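Local atomic coordinates of protein ACDH-11, isoform b (PDB entry 4Y9J), a protein that belongs to the acyl-CoA dehydrogenase family and binds flavin-adenine dinucleotide between neighbouring subunits of its four-chain assembly. Residues B[398-403]-B[453-458]; B[403-408]-B[531-536]; B[447-452]-B[523-528]. All blocks are in the same frame, centred on the assembly; numbering follows the deposited sequence.

Helices 389-419, 449-461 and 524-545 pack against one another in pairs, and each contact is one of the three pairings: first with second in contact 1, first with third in contact 2, second with third in contact 3. The contact centres lie about 9 Å (1 and 2), 7 Å (1 and 3) and 10 Å (2 and 3) apart. Val-401 CG1 of contact 1 meets Ala-532 CB of contact 2 at 3.5 Å, and Lys-403 NZ, shared by contacts 1 and 2, probably bonds to Gly-447 O of contact 3 (2.9 Å). Helix 449-461 faces the ligands: contact 1 holds Arg-458 against UCC, while contact 3 carries the turn that meets flavin-adenine dinucleotide.

Contact 1 of 3, residues B[398-403]-B[453-458]; sequences ITPVLK and SLDVLR. With UCC (S-{(3S,5R,9R)-1-[(2R,3S,4R,5R)-5-(6-amino-9H-purin-9-yl)-4-hydroxy-3-(phosphonooxy)tetrahydrofuran-2-yl]-3,5,9-trihydroxy-8,8-dimethyl-3,5-dioxido-10,14-dioxo-2,4,6-trioxa-11,15-diaza-3lambda~5~,5lambda~5~-diphosphaheptadecan-17-yl} undecanethioate), chain F.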
loop_
_atom_site.group_PDB
_atom_site.type_symbol
_atom_site.label_atom_id
_atom_site.label_comp_id
_atom_site.label_asym_id
_atom_site.label_seq_id
_atom_site.Cartn_x
_atom_site.Cartn_y
_atom_site.Cartn_z
ATOM N N ILE B 398 42.132 -13.236 11.310
ATOM C CA ILE B 398 40.969 -14.024 10.913
ATOM C C ILE B 398 39.652 -13.246 10.793
ATOM O O ILE B 398 38.824 -13.576 9.985
ATOM C CB ILE B 398 40.808 -15.281 11.777
ATOM C CG1 ILE B 398 39.997 -16.338 11.029
ATOM C CG2 ILE B 398 40.142 -14.965 13.097
ATOM C CD1 ILE B 398 39.923 -17.642 11.773
ATOM N N THR B 399 39.478 -12.202 11.583
ATOM C CA THR B 399 38.237 -11.526 11.672
ATOM C C THR B 399 37.871 -10.904 10.319
ATOM O O THR B 399 36.779 -11.202 9.767
ATOM C CB THR B 399 38.290 -10.509 12.828
ATOM O OG1 THR B 399 38.274 -11.245 14.032
ATOM C CG2 THR B 399 37.059 -9.698 12.823
ATOM N N PRO B 400 38.800 -10.120 9.710
ATOM C CA PRO B 400 38.402 -9.578 8.398
ATOM C C PRO B 400 38.383 -10.617 7.269
ATOM O O PRO B 400 37.544 -10.500 6.354
ATOM C CB PRO B 400 39.472 -8.520 8.125
ATOM C CG PRO B 400 40.685 -8.954 8.955
ATOM C CD PRO B 400 40.033 -9.482 10.202
ATOM N N VAL B 401 39.291 -11.596 7.342
ATOM C CA VAL B 401 39.394 -12.655 6.332
ATOM C C VAL B 401 38.076 -13.445 6.332
ATOM O O VAL B 401 37.450 -13.636 5.293
ATOM C CB VAL B 401 40.600 -13.568 6.581
ATOM C CG1 VAL B 401 40.573 -14.752 5.636
ATOM C CG2 VAL B 401 41.898 -12.796 6.451
ATOM N N LEU B 402 37.639 -13.859 7.515
ATOM C CA LEU B 402 36.347 -14.552 7.656
ATOM C C LEU B 402 35.133 -13.789 7.137
ATOM O O LEU B 402 34.348 -14.292 6.311
ATOM C CB LEU B 402 36.127 -14.926 9.095
ATOM C CG LEU B 402 34.785 -15.489 9.484
ATOM C CD1 LEU B 402 34.524 -16.826 8.837
ATOM C CD2 LEU B 402 34.672 -15.632 10.995
ATOM N N LYS B 403 35.006 -12.558 7.609
ATOM C CA LYS B 403 33.925 -11.721 7.174
ATOM C C LYS B 403 33.924 -11.581 5.655
ATOM O O LYS B 403 32.871 -11.770 4.996
ATOM C CB LYS B 403 33.995 -10.346 7.873
ATOM C CG LYS B 403 32.762 -9.430 7.808
ATOM C CD LYS B 403 32.316 -8.991 6.431
ATOM C CE LYS B 403 31.522 -7.701 6.479
ATOM N NZ LYS B 403 30.957 -7.280 5.193
ATOM N N SER B 453 39.647 -6.432 2.629
ATOM C CA SER B 453 40.914 -6.950 2.081
ATOM C C SER B 453 42.068 -5.974 2.368
ATOM O O SER B 453 43.180 -6.401 2.639
ATOM C CB SER B 453 40.793 -7.254 0.580
ATOM O OG SER B 453 39.858 -8.291 0.293
ATOM N N LEU B 454 41.774 -4.673 2.363
ATOM C CA LEU B 454 42.732 -3.681 2.745
ATOM C C LEU B 454 43.053 -3.727 4.253
ATOM O O LEU B 454 44.199 -3.445 4.626
ATOM C CB LEU B 454 42.242 -2.315 2.361
ATOM C CG LEU B 454 42.231 -2.090 0.862
ATOM C CD1 LEU B 454 41.682 -0.724 0.589
ATOM C CD2 LEU B 454 43.605 -2.167 0.274
ATOM N N ASP B 455 42.094 -4.118 5.080
ATOM C CA ASP B 455 42.310 -4.291 6.523
ATOM C C ASP B 455 43.218 -5.465 6.726
ATOM O O ASP B 455 44.094 -5.436 7.612
ATOM C CB ASP B 455 41.009 -4.493 7.298
ATOM C CG ASP B 455 41.233 -4.586 8.830
ATOM O OD1 ASP B 455 41.878 -3.661 9.389
ATOM O OD2 ASP B 455 40.784 -5.566 9.503
ATOM N N VAL B 456 43.055 -6.509 5.917
ATOM C CA VAL B 456 44.007 -7.603 6.014
ATOM C C VAL B 456 45.454 -7.077 5.816
ATOM O O VAL B 456 46.438 -7.500 6.508
ATOM C CB VAL B 456 43.659 -8.723 5.016
ATOM C CG1 VAL B 456 44.770 -9.749 4.996
ATOM C CG2 VAL B 456 42.363 -9.403 5.392
ATOM N N LEU B 457 45.600 -6.184 4.831
ATOM C CA LEU B 457 46.899 -5.556 4.588
ATOM C C LEU B 457 47.333 -4.630 5.755
ATOM O O LEU B 457 48.502 -4.591 6.123
ATOM C CB LEU B 457 46.903 -4.800 3.261
ATOM C CG LEU B 457 46.712 -5.673 2.015
ATOM C CD1 LEU B 457 46.974 -4.770 0.826
ATOM C CD2 LEU B 457 47.634 -6.909 1.965
ATOM N N ARG B 458 46.414 -3.876 6.346
ATOM C CA ARG B 458 46.767 -3.132 7.551
ATOM C C ARG B 458 47.293 -4.100 8.636
ATOM O O ARG B 458 48.264 -3.767 9.379
ATOM C CB ARG B 458 45.543 -2.364 8.038
ATOM C CG ARG B 458 45.688 -1.700 9.420
ATOM C CD ARG B 458 44.294 -1.355 9.963
ATOM N NE ARG B 458 43.758 -0.174 9.307
ATOM C CZ ARG B 458 42.692 -0.117 8.499
ATOM N NH1 ARG B 458 41.923 -1.181 8.227
ATOM N NH2 ARG B 458 42.382 1.059 7.966
HETATM O OA1 UCC F . 27.592 -1.108 8.543
HETATM C CA1 UCC F . 27.313 -0.876 9.783
HETATM C CA2 UCC F . 26.174 -1.454 10.631
HETATM C CA3 UCC F . 25.445 -2.675 10.164
HETATM C CA4 UCC F . 25.156 -3.668 11.339
HETATM C CA5 UCC F . 25.995 -4.939 11.149
HETATM C CA6 UCC F . 25.204 -6.165 11.447
HETATM C CA7 UCC F . 26.030 -7.427 11.261
HETATM C CA8 UCC F . 25.039 -8.377 11.805
HETATM C CA9 UCC F . 24.737 -9.596 11.118
HETATM C C10 UCC F . 23.370 -9.672 10.605
HETATM C C11 UCC F . 23.614 -9.767 9.106
HETATM S S UCC F . 28.132 0.187 10.781
HETATM C CP1 UCC F . 29.473 0.985 9.817
HETATM C CP2 UCC F . 30.520 0.054 9.288
HETATM N NP1 UCC F . 31.707 0.770 8.778
HETATM C CP3 UCC F . 32.810 0.051 8.559
HETATM O OP1 UCC F . 32.866 -1.176 8.637
HETATM C CP4 UCC F . 34.078 0.825 8.264
HETATM C CP5 UCC F . 34.718 0.275 6.981
HETATM N NP2 UCC F . 36.002 0.962 6.923
HETATM C CP6 UCC F . 37.097 0.572 7.574
HETATM O OP2 UCC F . 37.170 -0.474 8.205
HETATM C CP8 UCC F . 38.303 1.466 7.371
HETATM O OP3 UCC F . 39.470 0.626 7.116
HETATM C CPB UCC F . 38.748 2.278 8.565
HETATM C CP7 UCC F . 38.791 1.614 9.949
HETATM C CP9 UCC F . 37.398 3.052 8.897
HETATM C CPA UCC F . 39.531 3.561 8.207
HETATM O O7 UCC F . 39.848 4.290 9.419
HETATM P P2 UCC F . 41.072 5.352 9.428
HETATM O O21 UCC F . 41.164 6.029 10.786
HETATM O O22 UCC F . 40.995 6.104 8.092
HETATM O O6 UCC F . 42.313 4.321 9.213
HETATM P P1 UCC F . 43.534 4.012 10.188
HETATM O O11 UCC F . 44.383 5.240 10.483
HETATM O O12 UCC F . 44.169 2.818 9.539
HETATM O "O5'" UCC F . 42.699 3.536 11.551
HETATM C "C5'" UCC F . 42.846 4.276 12.788
HETATM C "C4'" UCC F . 43.234 3.354 13.960
HETATM C "C3'" UCC F . 44.567 2.657 13.704
HETATM O "O3'" UCC F . 45.132 2.486 14.979
HETATM P P3 UCC F . 46.472 3.201 15.413
HETATM O O33 UCC F . 46.590 2.796 16.865
HETATM O O32 UCC F . 46.151 4.676 15.350
HETATM O O31 UCC F . 47.530 2.652 14.423
HETATM C "C2'" UCC F . 44.225 1.291 13.126
HETATM O "O2'" UCC F . 45.122 0.239 13.476
HETATM O "O4'" UCC F . 42.253 2.305 14.100
HETATM C "C1'" UCC F . 42.908 1.062 13.879
HETATM N N9 UCC F . 41.982 0.099 13.266
HETATM C C4 UCC F . 41.767 -1.102 13.791
HETATM N N3 UCC F . 42.163 -1.753 14.911
HETATM C C8 UCC F . 41.307 0.253 12.102
HETATM N N7 UCC F . 40.586 -0.861 11.874
HETATM C C5 UCC F . 40.814 -1.734 12.881
HETATM C C6 UCC F . 40.320 -3.081 13.277
HETATM N N6 UCC F . 39.432 -3.721 12.475
HETATM N N1 UCC F . 40.847 -3.653 14.408
HETATM C C2 UCC F . 41.735 -2.998 15.183
#
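In the helical C-terminal domain of the acyl-CoA dehydrogenase fold, Pro-400 and Val-401 of helix 389-419 pack against Asp-455 and Val-456 of helix 449-461, with the two local axes 162° apart. Val-456 CG2 lies 3.6 Å from Val-401 CG2. Val-456 CG2 is also 4.0 Å from Pro-400 CG, on a ring whose nitrogen has no hydrogen to give the preceding turn, so the helix kinks here. Pro-400 CG also meets Asp-455 OD2 at 3.4 Å, the two side chains crossing at about a right angle. With CG anti to the backbone N (chi1 -176°), the carboxylate is set beside this ring, while Asp-455 OD1 meets Arg-458 NH1 at 2.7 Å on its anti side. Arg-396 forms a second salt bridge to OD1. So positioned, Arg-458 gives NE to the UCC phosphate oxygen O12 (3.0 Å), with NH2 bonding to the same oxygen. Arg-458 NH1 and NH2 both reach the UCC hydroxyl OP3, Arg-458 NH2 at 3.1 Å. UCC C8, of the adenine, sits 3.7 Å above the guanidinium plane of Arg-458, toward its rim. This is an antiparallel helix pair of the C-terminal domain, whose Asp-455 holds an arginine of the UCC pocket.

Contact 2 of 3, residues B[403-408]-B[531-536]; sequences KLYAGK and IARIYS
Ala-532 O accepts two hydrogen bonds, from the backbone N and the OG of Ser-536, each at 2.9 Å and from opposite faces of the carbonyl plane. Ser-536 OG stands 37° out of that plane, so the hydroxyl does not use a lone-pair direction; Gly-367 O is a further, weak partner. The methyl of Ala-532 belongs to the packing of two helices, 389-419 and 524-545, the first in the acyl-CoA dehydrogenase C-terminal domain and the second in the ACDH-11-like C-terminal domain. Its CB lies over one face of the Tyr-405 ring in a CH-pi contact, 3.9 Å from the centroid and 25° off the ring normal. The methyl is displaced toward the CB end of the ring, with Tyr-405 CG its nearest atom at 3.5 Å. Having CG anti to the backbone N (chi1 -166°), Tyr-405 extends across to helix 524-545, where Phe-529 also meets it edge-to-face. At the far end of the ring, Arg-533 passes its aliphatic part by the hydroxyl: Tyr-405 OH is 3.5 Å from Arg-533 CG and 3.6 Å from Arg-533 CD. The arginine chain is bent at chi3, and its guanidinium plane stands nearly perpendicular to the tyrosine ring. Arg-533 NE is hydrogen-bonded to Leu-567 O, which restrains the guanidinium. One water completes the bridge from the guanidinium edge, in its plane: it accepts from Arg-533 NH1 at 2.9 Å and is 2.8 Å from Tyr-405 OH.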
loop_
_atom_site.group_PDB
_atom_site.type_symbol
_atom_site.label_atom_id
_atom_site.label_comp_id
_atom_site.label_asym_id
_atom_site.label_seq_id
_atom_site.Cartn_x
_atom_site.Cartn_y
_atom_site.Cartn_z
ATOM N N LYS B 403 35.006 -12.558 7.609
ATOM C CA LYS B 403 33.925 -11.721 7.174
ATOM C C LYS B 403 33.924 -11.581 5.655
ATOM O O LYS B 403 32.871 -11.770 4.996
ATOM C CB LYS B 403 33.995 -10.346 7.873
ATOM C CG LYS B 403 32.762 -9.430 7.808
ATOM C CD LYS B 403 32.316 -8.991 6.431
ATOM C CE LYS B 403 31.522 -7.701 6.479
ATOM N NZ LYS B 403 30.957 -7.280 5.193
ATOM N N LEU B 404 35.032 -11.175 5.081
ATOM C CA LEU B 404 35.018 -10.864 3.662
ATOM C C LEU B 404 34.842 -12.126 2.839
ATOM O O LEU B 404 34.197 -12.111 1.776
ATOM C CB LEU B 404 36.247 -10.083 3.236
ATOM C CG LEU B 404 37.607 -10.752 3.246
ATOM C CD1 LEU B 404 37.893 -11.437 1.904
ATOM C CD2 LEU B 404 38.719 -9.751 3.572
ATOM N N TYR B 405 35.374 -13.234 3.292
ATOM C CA TYR B 405 35.304 -14.452 2.491
ATOM C C TYR B 405 33.884 -15.075 2.515
ATOM O O TYR B 405 33.295 -15.349 1.427
ATOM C CB TYR B 405 36.390 -15.469 2.894
ATOM C CG TYR B 405 36.529 -16.594 1.833
ATOM C CD1 TYR B 405 37.103 -16.326 0.610
ATOM C CD2 TYR B 405 36.046 -17.860 2.062
ATOM C CE1 TYR B 405 37.239 -17.310 -0.346
ATOM C CE2 TYR B 405 36.163 -18.852 1.136
ATOM C CZ TYR B 405 36.786 -18.578 -0.074
ATOM O OH TYR B 405 36.893 -19.524 -1.059
ATOM N N ALA B 406 33.324 -15.299 3.714
ATOM C CA ALA B 406 31.967 -15.817 3.813
ATOM C C ALA B 406 30.980 -14.854 3.139
ATOM O O ALA B 406 29.992 -15.267 2.514
ATOM C CB ALA B 406 31.548 -16.050 5.279
ATOM N N GLY B 407 31.286 -13.564 3.266
ATOM C CA GLY B 407 30.533 -12.504 2.668
ATOM C C GLY B 407 30.379 -12.634 1.185
ATOM O O GLY B 407 29.319 -12.403 0.612
ATOM N N LYS B 408 31.483 -12.993 0.555
ATOM C CA LYS B 408 31.544 -13.055 -0.874
ATOM C C LYS B 408 31.059 -14.423 -1.361
ATOM O O LYS B 408 30.575 -14.537 -2.474
ATOM C CB LYS B 408 32.945 -12.719 -1.332
ATOM C CG LYS B 408 33.183 -12.662 -2.813
ATOM C CD LYS B 408 32.148 -11.850 -3.577
ATOM C CE LYS B 408 32.102 -10.399 -3.103
ATOM N NZ LYS B 408 31.110 -9.572 -3.747
ATOM N N ILE B 531 44.473 -16.640 1.993
ATOM C CA ILE B 531 44.526 -16.857 3.435
ATOM C C ILE B 531 43.281 -17.659 3.891
ATOM O O ILE B 531 43.402 -18.738 4.598
ATOM C CB ILE B 531 44.695 -15.532 4.192
ATOM C CG1 ILE B 531 46.071 -14.974 3.885
ATOM C CG2 ILE B 531 44.558 -15.755 5.721
ATOM C CD1 ILE B 531 46.345 -13.568 4.365
ATOM N N ALA B 532 42.122 -17.200 3.457
ATOM C CA ALA B 532 40.890 -17.840 3.862
ATOM C C ALA B 532 40.924 -19.298 3.485
ATOM O O ALA B 532 40.619 -20.137 4.277
ATOM C CB ALA B 532 39.687 -17.162 3.226
ATOM N N ARG B 533 41.336 -19.616 2.257
ATOM C CA ARG B 533 41.270 -20.993 1.783
ATOM C C ARG B 533 42.320 -21.893 2.434
ATOM O O ARG B 533 42.059 -23.067 2.657
ATOM C CB ARG B 533 41.418 -21.028 0.282
ATOM C CG ARG B 533 40.237 -20.355 -0.407
ATOM C CD ARG B 533 40.299 -20.304 -1.919
ATOM N NE ARG B 533 41.443 -19.521 -2.427
ATOM C CZ ARG B 533 41.438 -18.551 -3.364
ATOM N NH1 ARG B 533 40.264 -18.175 -3.977
ATOM N NH2 ARG B 533 42.650 -17.981 -3.691
ATOM N N ILE B 534 43.525 -21.373 2.635
ATOM C CA ILE B 534 44.585 -22.106 3.314
ATOM C C ILE B 534 44.130 -22.455 4.729
ATOM O O ILE B 534 44.281 -23.602 5.191
ATOM C CB ILE B 534 45.922 -21.302 3.328
ATOM C CG1 ILE B 534 46.500 -21.300 1.892
ATOM C CG2 ILE B 534 46.951 -21.913 4.317
ATOM C CD1 ILE B 534 47.696 -20.399 1.688
ATOM N N TYR B 535 43.643 -21.444 5.421
ATOM C CA TYR B 535 43.260 -21.600 6.824
ATOM C C TYR B 535 42.094 -22.587 6.900
ATOM O O TYR B 535 42.112 -23.523 7.728
ATOM C CB TYR B 535 42.897 -20.222 7.405
ATOM C CG TYR B 535 43.132 -20.037 8.883
ATOM C CD1 TYR B 535 43.085 -21.104 9.776
ATOM C CD2 TYR B 535 43.329 -18.739 9.402
ATOM C CE1 TYR B 535 43.320 -20.895 11.163
ATOM C CE2 TYR B 535 43.542 -18.513 10.762
ATOM C CZ TYR B 535 43.483 -19.560 11.638
ATOM O OH TYR B 535 43.647 -19.291 12.959
ATOM N N SER B 536 41.119 -22.430 6.003
ATOM C CA SER B 536 39.898 -23.254 6.024
ATOM C C SER B 536 40.263 -24.718 5.687
ATOM O O SER B 536 39.771 -25.686 6.320
ATOM C CB SER B 536 38.823 -22.724 5.067
ATOM O OG SER B 536 38.324 -21.461 5.483
HETATM O O HOH W 1 37.452 -18.646 -3.622
#

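Contact 3 of 3, residues B[447-452]-B[523-528]; sequences GTTNVL and VARHIA. With FAD (flavin-adenine dinucleotide), chain E.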
loop_
_atom_site.group_PDB
_atom_site.type_symbol
_atom_site.label_atom_id
_atom_site.label_comp_id
_atom_site.label_asym_id
_atom_site.label_seq_id
_atom_site.Cartn_x
_atom_site.Cartn_y
_atom_site.Cartn_z
ATOM N N GLY B 447 31.913 -3.116 6.220
ATOM C CA GLY B 447 33.100 -3.138 5.372
ATOM C C GLY B 447 32.873 -3.954 4.114
ATOM O O GLY B 447 32.546 -5.127 4.192
ATOM N N THR B 448 33.079 -3.370 2.949
ATOM C CA THR B 448 32.942 -4.162 1.720
ATOM C C THR B 448 34.073 -5.167 1.608
ATOM O O THR B 448 35.117 -5.103 2.328
ATOM C CB THR B 448 32.904 -3.269 0.477
ATOM O OG1 THR B 448 34.218 -2.770 0.209
ATOM C CG2 THR B 448 31.906 -2.148 0.651
ATOM N N THR B 449 33.929 -6.090 0.673
ATOM C CA THR B 449 34.948 -7.113 0.403
ATOM C C THR B 449 36.356 -6.530 0.228
ATOM O O THR B 449 37.300 -6.940 0.913
ATOM C CB THR B 449 34.597 -7.966 -0.856
ATOM O OG1 THR B 449 33.219 -8.361 -0.786
ATOM C CG2 THR B 449 35.497 -9.177 -0.868
ATOM N N ASN B 450 36.440 -5.490 -0.600
ATOM C CA ASN B 450 37.720 -4.876 -0.849
ATOM C C ASN B 450 38.285 -4.076 0.343
ATOM O O ASN B 450 39.500 -4.029 0.582
ATOM C CB ASN B 450 37.641 -4.053 -2.133
ATOM C CG ASN B 450 37.627 -4.960 -3.388
ATOM O OD1 ASN B 450 37.773 -6.172 -3.289
ATOM N ND2 ASN B 450 37.431 -4.369 -4.554
ATOM N N VAL B 451 37.405 -3.397 1.024
ATOM C CA VAL B 451 37.812 -2.553 2.139
ATOM C C VAL B 451 38.353 -3.450 3.223
ATOM O O VAL B 451 39.339 -3.115 3.848
ATOM C CB VAL B 451 36.632 -1.656 2.607
ATOM C CG1 VAL B 451 36.841 -1.059 4.004
ATOM C CG2 VAL B 451 36.359 -0.565 1.564
ATOM N N LEU B 452 37.717 -4.588 3.457
ATOM C CA LEU B 452 38.262 -5.551 4.418
ATOM C C LEU B 452 39.526 -6.231 3.932
ATOM O O LEU B 452 40.404 -6.636 4.755
ATOM C CB LEU B 452 37.224 -6.571 4.855
ATOM C CG LEU B 452 36.067 -5.966 5.666
ATOM C CD1 LEU B 452 35.146 -7.069 6.162
ATOM C CD2 LEU B 452 36.515 -5.134 6.846
ATOM N N VAL B 523 46.120 -6.369 -5.485
ATOM C CA VAL B 523 45.846 -7.795 -5.304
ATOM C C VAL B 523 45.358 -8.101 -3.900
ATOM O O VAL B 523 45.383 -9.244 -3.457
ATOM C CB VAL B 523 47.042 -8.679 -5.700
ATOM C CG1 VAL B 523 47.295 -8.566 -7.212
ATOM C CG2 VAL B 523 48.323 -8.289 -4.966
ATOM N N ALA B 524 44.880 -7.092 -3.182
ATOM C CA ALA B 524 44.528 -7.325 -1.758
ATOM C C ALA B 524 43.441 -8.435 -1.610
ATOM O O ALA B 524 43.486 -9.234 -0.684
ATOM C CB ALA B 524 44.084 -6.040 -1.134
ATOM N N ARG B 525 42.451 -8.514 -2.527
ATOM C CA ARG B 525 41.433 -9.510 -2.399
ATOM C C ARG B 525 41.958 -10.928 -2.648
ATOM O O ARG B 525 41.570 -11.880 -1.986
ATOM C CB ARG B 525 40.202 -9.169 -3.350
ATOM C CG ARG B 525 39.105 -10.163 -3.196
ATOM C CD ARG B 525 37.974 -10.041 -4.232
ATOM N NE ARG B 525 37.234 -8.825 -4.096
ATOM C CZ ARG B 525 35.950 -8.706 -4.467
ATOM N NH1 ARG B 525 35.283 -9.747 -4.986
ATOM N NH2 ARG B 525 35.364 -7.555 -4.303
ATOM N N HIS B 526 42.852 -11.076 -3.622
ATOM C CA HIS B 526 43.455 -12.364 -3.910
ATOM C C HIS B 526 44.289 -12.874 -2.718
ATOM O O HIS B 526 44.231 -14.020 -2.398
ATOM C CB HIS B 526 44.304 -12.291 -5.163
ATOM C CG HIS B 526 43.542 -11.915 -6.394
ATOM N ND1 HIS B 526 43.088 -10.632 -6.635
ATOM C CD2 HIS B 526 43.160 -12.651 -7.455
ATOM C CE1 HIS B 526 42.458 -10.603 -7.807
ATOM N NE2 HIS B 526 42.480 -11.817 -8.315
ATOM N N ILE B 527 45.045 -11.982 -2.080
ATOM C CA ILE B 527 45.804 -12.291 -0.858
ATOM C C ILE B 527 44.826 -12.734 0.241
ATOM O O ILE B 527 44.990 -13.838 0.788
ATOM C CB ILE B 527 46.649 -11.079 -0.395
ATOM C CG1 ILE B 527 47.726 -10.784 -1.422
ATOM C CG2 ILE B 527 47.228 -11.303 1.024
ATOM C CD1 ILE B 527 48.526 -9.509 -1.209
ATOM N N ALA B 528 43.783 -11.942 0.517
ATOM C CA ALA B 528 42.823 -12.280 1.540
ATOM C C ALA B 528 42.132 -13.630 1.299
ATOM O O ALA B 528 41.987 -14.425 2.230
ATOM C CB ALA B 528 41.828 -11.151 1.771
HETATM P PA FAD E . 31.648 3.582 -0.483
HETATM O O1A FAD E . 32.913 3.515 0.372
HETATM O O2A FAD E . 31.261 4.945 -1.083
HETATM O O5B FAD E . 31.831 2.668 -1.803
HETATM C C5B FAD E . 32.141 1.288 -1.645
HETATM C C4B FAD E . 32.957 0.876 -2.839
HETATM O O4B FAD E . 34.134 1.713 -2.802
HETATM C C3B FAD E . 33.371 -0.560 -2.827
HETATM O O3B FAD E . 33.770 -1.034 -4.168
HETATM C C2B FAD E . 34.677 -0.424 -2.067
HETATM O O2B FAD E . 35.533 -1.560 -2.273
HETATM C C1B FAD E . 35.256 0.862 -2.704
HETATM N N9A FAD E . 36.342 1.437 -1.889
HETATM C C8A FAD E . 36.207 2.184 -0.748
HETATM N N7A FAD E . 37.440 2.480 -0.243
HETATM C C5A FAD E . 38.376 1.959 -1.097
HETATM C C6A FAD E . 39.840 1.922 -1.156
HETATM N N6A FAD E . 40.577 2.552 -0.199
HETATM N N1A FAD E . 40.396 1.258 -2.200
HETATM C C2A FAD E . 39.664 0.626 -3.125
HETATM N N3A FAD E . 38.331 0.623 -3.142
HETATM C C4A FAD E . 37.652 1.268 -2.165
HETATM N N1 FAD E . 26.453 2.219 8.656
HETATM C C2 FAD E . 26.373 2.625 9.959
HETATM O O2 FAD E . 27.334 3.302 10.410
HETATM N N3 FAD E . 25.441 2.268 10.777
HETATM C C4 FAD E . 24.396 1.536 10.474
HETATM O O4 FAD E . 23.540 1.260 11.285
HETATM C C4X FAD E . 24.378 1.055 9.046
HETATM N N5 FAD E . 23.224 0.378 8.611
HETATM C C5X FAD E . 23.316 0.001 7.242
HETATM C C6 FAD E . 22.194 -0.749 6.777
HETATM C C7 FAD E . 22.210 -1.202 5.415
HETATM C C7M FAD E . 21.026 -2.017 5.003
HETATM C C8 FAD E . 23.312 -0.809 4.562
HETATM C C8M FAD E . 23.321 -1.263 3.093
HETATM C C9 FAD E . 24.407 -0.076 5.006
HETATM C C9A FAD E . 24.421 0.377 6.366
HETATM N N10 FAD E . 25.469 1.135 6.809
HETATM C C10 FAD E . 25.433 1.515 8.174
HETATM C "C1'" FAD E . 26.495 1.588 5.941
HETATM C "C2'" FAD E . 27.627 0.644 5.517
HETATM O "O2'" FAD E . 28.588 0.454 6.538
HETATM C "C3'" FAD E . 28.299 1.235 4.281
HETATM O "O3'" FAD E . 27.317 1.179 3.277
HETATM C "C4'" FAD E . 29.552 0.464 3.910
HETATM O "O4'" FAD E . 30.542 0.541 4.938
HETATM C "C5'" FAD E . 30.115 0.948 2.569
HETATM O "O5'" FAD E . 30.436 2.397 2.655
HETATM P P FAD E . 29.670 3.405 1.578
HETATM O O1P FAD E . 28.236 3.053 1.582
HETATM O O2P FAD E . 30.135 4.807 1.882
HETATM O O3P FAD E . 30.344 2.938 0.162
#
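Arg-525 and Asn-450 make the tight part of this contact: Arg-525 NE and NH2 both point to Asn-450 OD1, at 2.8 Å and 3.0 Å, a side-on grip on a single oxygen. The oxygen lies in the guanidinium plane, and the NE bond has an N-H...O angle of 152°. The amide is turned 66° from the guanidinium, so NH2 reaches OD1 from above the carbonyl plane while NE comes closer to it. Thr-449 closes one face, its CG2 sitting 3.6 Å above the centre of the Arg-525 guanidinium. The arginine chain, extended from the backbone and then bent at chi3 (-66°), brings the flat group under that methyl. Glu-416 of the second subunit forms a salt bridge to Arg-525 NH2, Thr-357 of the same neighbour bonds to Asn-450 ND2, and Glu-419 of that subunit is hydrogen-bonded to Thr-449 OG1. All this surrounds the N terminus of helix 449-461 in the helical C-terminal domain, where Thr-448 is the N-cap and its OG1 takes a weak capping bond from Val-451 N. Thr-448 OG1 is also 3.1 Å from the ribose hydroxyl O2B of flavin-adenine dinucleotide, a hydrogen bond in which either hydroxyl may donate. Val-451 CG2 touches C8A of the flavin-adenine dinucleotide adenine at 3.6 Å. Packing is looser along the rest of helix 524-545. Ala-524 CB stays 5.3 Å from Asn-450 O, and Ala-528 CB 5.6 Å from Leu-452 O, with Ser-453 meeting both alanines. His-526, partly exposed, keeps its side chain well clear of 447-452, and its ring meets that of Trp-574.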